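Local coordinates for protein alanine dehydrogenase/pyridine nucleotide transhydrogenase (Mycobacterium smegmatis str. MC2 155, PDB 3P2Y) that probably takes part, as subunit alpha 1, in proton-pumping hydride transfer between NADH and NADP, and may act as an alanine dehydrogenase, at residues Trp83-Pro94 against Gln101-Leu112. Sequence-based numbering, arbitrary orientation.
Sequences WPADVVVKVNPP and QLKPGSVLIGFL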
loop_
_atom_site.group_PDB
_atom_site.type_symbol
_atom_site.label_atom_id
_atom_site.label_comp_id
_atom_site.label_asym_id
_atom_site.label_seq_id
_atom_site.Cartn_x
_atom_site.Cartn_y
_atom_site.Cartn_z
ATOM N N TRP A 83 18.451 16.208 -26.280
ATOM C CA TRP A 83 19.503 15.278 -26.718
ATOM C C TRP A 83 20.814 15.905 -27.174
ATOM O O TRP A 83 21.875 15.300 -26.948
ATOM C CB TRP A 83 18.975 14.295 -27.779
ATOM C CG TRP A 83 17.838 13.487 -27.229
ATOM C CD1 TRP A 83 16.506 13.623 -27.538
ATOM C CD2 TRP A 83 17.927 12.438 -26.282
ATOM N NE1 TRP A 83 15.763 12.720 -26.821
ATOM C CE2 TRP A 83 16.604 11.975 -26.047
ATOM C CE3 TRP A 83 18.995 11.837 -25.598
ATOM C CZ2 TRP A 83 16.318 10.940 -25.150
ATOM C CZ3 TRP A 83 18.715 10.790 -24.713
ATOM C CH2 TRP A 83 17.386 10.364 -24.492
ATOM N N PRO A 84 20.766 17.099 -27.798
ATOM C CA PRO A 84 22.065 17.627 -28.251
ATOM C C PRO A 84 22.840 18.460 -27.220
ATOM O O PRO A 84 23.822 19.156 -27.575
ATOM C CB PRO A 84 21.701 18.449 -29.486
ATOM C CG PRO A 84 20.285 18.884 -29.295
ATOM C CD PRO A 84 19.623 17.825 -28.391
ATOM N N ALA A 85 22.434 18.373 -25.954
ATOM C CA ALA A 85 23.074 19.144 -24.874
ATOM C C ALA A 85 24.529 18.733 -24.671
ATOM O O ALA A 85 24.953 17.626 -25.058
ATOM C CB ALA A 85 22.283 18.951 -23.534
ATOM N N ASP A 86 25.285 19.605 -24.005
ATOM C CA ASP A 86 26.659 19.281 -23.613
ATOM C C ASP A 86 26.720 18.157 -22.589
ATOM O O ASP A 86 27.672 17.368 -22.573
ATOM C CB ASP A 86 27.311 20.513 -23.007
ATOM C CG ASP A 86 27.341 21.668 -23.966
ATOM O OD1 ASP A 86 27.887 21.485 -25.067
ATOM O OD2 ASP A 86 26.796 22.735 -23.624
ATOM N N VAL A 87 25.726 18.109 -21.704
ATOM C CA VAL A 87 25.635 17.022 -20.732
ATOM C C VAL A 87 24.193 16.575 -20.731
ATOM O O VAL A 87 23.305 17.396 -20.498
ATOM C CB VAL A 87 25.966 17.481 -19.287
ATOM C CG1 VAL A 87 25.863 16.298 -18.300
ATOM C CG2 VAL A 87 27.383 18.133 -19.190
ATOM N N VAL A 88 23.952 15.303 -21.024
ATOM C CA VAL A 88 22.576 14.764 -20.962
ATOM C C VAL A 88 22.521 13.906 -19.717
ATOM O O VAL A 88 23.390 13.043 -19.511
ATOM C CB VAL A 88 22.252 13.913 -22.209
ATOM C CG1 VAL A 88 20.879 13.195 -22.077
ATOM C CG2 VAL A 88 22.296 14.807 -23.480
ATOM N N VAL A 89 21.518 14.153 -18.864
ATOM C CA VAL A 89 21.357 13.373 -17.641
ATOM C C VAL A 89 20.031 12.650 -17.729
ATOM O O VAL A 89 19.022 13.265 -18.046
ATOM C CB VAL A 89 21.427 14.239 -16.339
ATOM C CG1 VAL A 89 22.818 14.898 -16.212
ATOM C CG2 VAL A 89 20.322 15.304 -16.273
ATOM N N LYS A 90 20.043 11.343 -17.524
ATOM C CA LYS A 90 18.775 10.593 -17.650
ATOM C C LYS A 90 18.769 9.485 -16.624
ATOM O O LYS A 90 19.750 9.317 -15.912
ATOM C CB LYS A 90 18.604 10.052 -19.091
ATOM C CG LYS A 90 19.428 8.787 -19.437
ATOM C CD LYS A 90 19.260 8.402 -20.961
ATOM C CE LYS A 90 17.767 8.236 -21.383
ATOM N NZ LYS A 90 16.915 7.376 -20.430
ATOM N N VAL A 91 17.677 8.725 -16.551
ATOM C CA VAL A 91 17.561 7.644 -15.582
ATOM C C VAL A 91 17.997 6.317 -16.213
ATOM O O VAL A 91 19.056 5.792 -15.862
ATOM C CB VAL A 91 16.108 7.525 -15.025
ATOM C CG1 VAL A 91 16.029 6.400 -13.908
ATOM C CG2 VAL A 91 15.645 8.855 -14.451
ATOM N N ASN A 92 17.173 5.757 -17.105
ATOM C CA ASN A 92 17.458 4.427 -17.680
ATOM C C ASN A 92 18.448 4.453 -18.843
ATOM O O ASN A 92 18.666 5.507 -19.439
ATOM C CB ASN A 92 16.155 3.761 -18.148
ATOM C CG ASN A 92 15.204 3.506 -16.998
ATOM O OD1 ASN A 92 14.005 3.847 -17.042
ATOM N ND2 ASN A 92 15.728 2.906 -15.963
ATOM N N PRO A 93 19.081 3.295 -19.145
ATOM C CA PRO A 93 20.031 3.274 -20.277
ATOM C C PRO A 93 19.357 3.800 -21.541
ATOM O O PRO A 93 18.165 3.509 -21.762
ATOM C CB PRO A 93 20.357 1.786 -20.429
ATOM C CG PRO A 93 20.288 1.250 -18.984
ATOM C CD PRO A 93 19.093 2.032 -18.367
ATOM N N PRO A 94 20.107 4.524 -22.388
ATOM C CA PRO A 94 19.555 5.039 -23.617
ATOM C C PRO A 94 19.321 3.924 -24.634
ATOM O O PRO A 94 20.064 2.927 -24.658
ATOM C CB PRO A 94 20.652 5.987 -24.135
ATOM C CG PRO A 94 21.935 5.368 -23.630
ATOM C CD PRO A 94 21.546 4.851 -22.238
ATOM N N GLN A 101 20.993 10.443 -31.256
ATOM C CA GLN A 101 20.718 11.886 -31.125
ATOM C C GLN A 101 21.725 12.642 -30.267
ATOM O O GLN A 101 21.658 13.885 -30.176
ATOM C CB GLN A 101 19.314 12.139 -30.573
ATOM C CG GLN A 101 18.206 11.539 -31.417
ATOM C CD GLN A 101 16.858 11.676 -30.760
ATOM O OE1 GLN A 101 16.302 12.773 -30.682
ATOM N NE2 GLN A 101 16.310 10.560 -30.311
ATOM N N LEU A 102 22.648 11.919 -29.623
ATOM C CA LEU A 102 23.668 12.574 -28.789
ATOM C C LEU A 102 24.723 13.230 -29.665
ATOM O O LEU A 102 25.034 12.728 -30.742
ATOM C CB LEU A 102 24.339 11.558 -27.842
ATOM C CG LEU A 102 23.378 10.941 -26.828
ATOM C CD1 LEU A 102 24.070 9.792 -26.082
ATOM C CD2 LEU A 102 22.839 12.009 -25.871
ATOM N N LYS A 103 25.287 14.355 -29.241
ATOM C CA LYS A 103 26.265 14.984 -30.137
ATOM C C LYS A 103 27.678 14.529 -29.792
ATOM O O LYS A 103 27.993 14.270 -28.626
ATOM C CB LYS A 103 26.144 16.520 -30.171
ATOM C CG LYS A 103 26.815 17.206 -29.028
ATOM C CD LYS A 103 26.738 18.730 -29.077
ATOM C CE LYS A 103 27.088 19.235 -27.681
ATOM N NZ LYS A 103 26.608 20.610 -27.432
ATOM N N PRO A 104 28.543 14.423 -30.808
ATOM C CA PRO A 104 29.904 14.083 -30.463
ATOM C C PRO A 104 30.513 15.111 -29.503
ATOM O O PRO A 104 30.256 16.313 -29.619
ATOM C CB PRO A 104 30.638 14.072 -31.808
ATOM C CG PRO A 104 29.678 14.516 -32.818
ATOM C CD PRO A 104 28.308 14.529 -32.261
ATOM N N GLY A 105 31.300 14.628 -28.551
ATOM C CA GLY A 105 31.923 15.508 -27.573
ATOM C C GLY A 105 31.098 15.788 -26.331
ATOM O O GLY A 105 31.572 16.474 -25.413
ATOM N N SER A 106 29.874 15.254 -26.293
ATOM C CA SER A 106 29.003 15.414 -25.123
ATOM C C SER A 106 29.341 14.433 -24.003
ATOM O O SER A 106 30.151 13.537 -24.178
ATOM C CB SER A 106 27.535 15.234 -25.521
ATOM O OG SER A 106 27.291 13.923 -26.043
ATOM N N VAL A 107 28.682 14.626 -22.857
ATOM C CA VAL A 107 28.762 13.720 -21.712
ATOM C C VAL A 107 27.354 13.181 -21.473
ATOM O O VAL A 107 26.379 13.909 -21.632
ATOM C CB VAL A 107 29.287 14.477 -20.464
ATOM C CG1 VAL A 107 29.035 13.706 -19.129
ATOM C CG2 VAL A 107 30.802 14.778 -20.597
ATOM N N LEU A 108 27.264 11.903 -21.107
ATOM C CA LEU A 108 25.993 11.298 -20.711
ATOM C C LEU A 108 26.174 10.737 -19.314
ATOM O O LEU A 108 27.199 10.092 -19.029
ATOM C CB LEU A 108 25.628 10.151 -21.662
ATOM C CG LEU A 108 24.384 9.324 -21.278
ATOM C CD1 LEU A 108 23.075 10.127 -21.416
ATOM C CD2 LEU A 108 24.324 8.038 -22.159
ATOM N N ILE A 109 25.195 10.990 -18.447
ATOM C CA ILE A 109 25.217 10.457 -17.075
ATOM C C ILE A 109 23.896 9.764 -16.879
ATOM O O ILE A 109 22.855 10.360 -17.161
ATOM C CB ILE A 109 25.324 11.576 -16.011
ATOM C CG1 ILE A 109 26.689 12.293 -16.125
ATOM C CG2 ILE A 109 25.136 10.982 -14.572
ATOM C CD1 ILE A 109 26.809 13.605 -15.290
ATOM N N GLY A 110 23.926 8.521 -16.373
ATOM C CA GLY A 110 22.666 7.815 -16.058
ATOM C C GLY A 110 22.957 6.400 -15.584
ATOM O O GLY A 110 24.122 6.033 -15.440
ATOM N N PHE A 111 21.921 5.595 -15.377
ATOM C CA PHE A 111 22.148 4.162 -15.203
ATOM C C PHE A 111 22.438 3.637 -16.596
ATOM O O PHE A 111 21.630 3.823 -17.499
ATOM C CB PHE A 111 20.930 3.434 -14.639
ATOM C CG PHE A 111 20.664 3.717 -13.184
ATOM C CD1 PHE A 111 21.602 3.398 -12.206
ATOM C CD2 PHE A 111 19.449 4.275 -12.780
ATOM C CE1 PHE A 111 21.338 3.633 -10.841
ATOM C CE2 PHE A 111 19.183 4.528 -11.443
ATOM C CZ PHE A 111 20.140 4.214 -10.447
ATOM N N LEU A 112 23.614 3.037 -16.778
ATOM C CA LEU A 112 24.029 2.563 -18.095
ATOM C C LEU A 112 24.244 1.063 -18.180
ATOM O O LEU A 112 24.828 0.594 -19.158
ATOM C CB LEU A 112 25.298 3.306 -18.594
ATOM C CG LEU A 112 25.164 4.826 -18.672
ATOM C CD1 LEU A 112 26.504 5.521 -19.040
ATOM C CD2 LEU A 112 24.082 5.235 -19.664
HETATM O O HOH W 1 24.495 15.349 -26.650
HETATM O O HOH W 2 30.247 18.197 -23.012
HETATM O O HOH W 3 21.355 6.513 -18.899
#
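Strands V87-V89 and V107-G110 run side by side in the same direction, 4.7 Å apart at their axes and 16° from parallel, as neighbours in the six-stranded parallel sheet of the N-terminal domain. Helix 96-99, between them in the sequence, completes a beta-alpha-beta unit. V88 N donates to V107 O and V88 O accepts from I109 N (2.9 Å), the alternation expected of parallel strands. Beyond the strands, V91 O receives F111 N. At G110 a side chain would collide with K90 O, so glycine suits the place.

Beta-branched valine and isoleucine suit the extended backbone. V87, V89, V107 and I109 share the face packed by helix 336-354; there V87 CG1 lies 4.1 Å from I109 CD1. V88 and L108 point to the other, beneath helix 118-126, where L102 CD2 wedges between V88 CG2 (3.7 Å) and the edge of the W83 indole, while the Q101 amide lies over one indole face, offset toward the rim at CD1, its plane turned 45° from the ring. P94 packs its CG on L108 CD2 and its CD on L112 CD2.

The long chain of K103, extended beyond CG, reaches past P84 O, to which NZ makes a weak bond. It ends in a salt bridge with D86, a residue of a calcium site: K103 NZ stands 2.8 Å from D86 OD1, approaching from above the carboxylate plane.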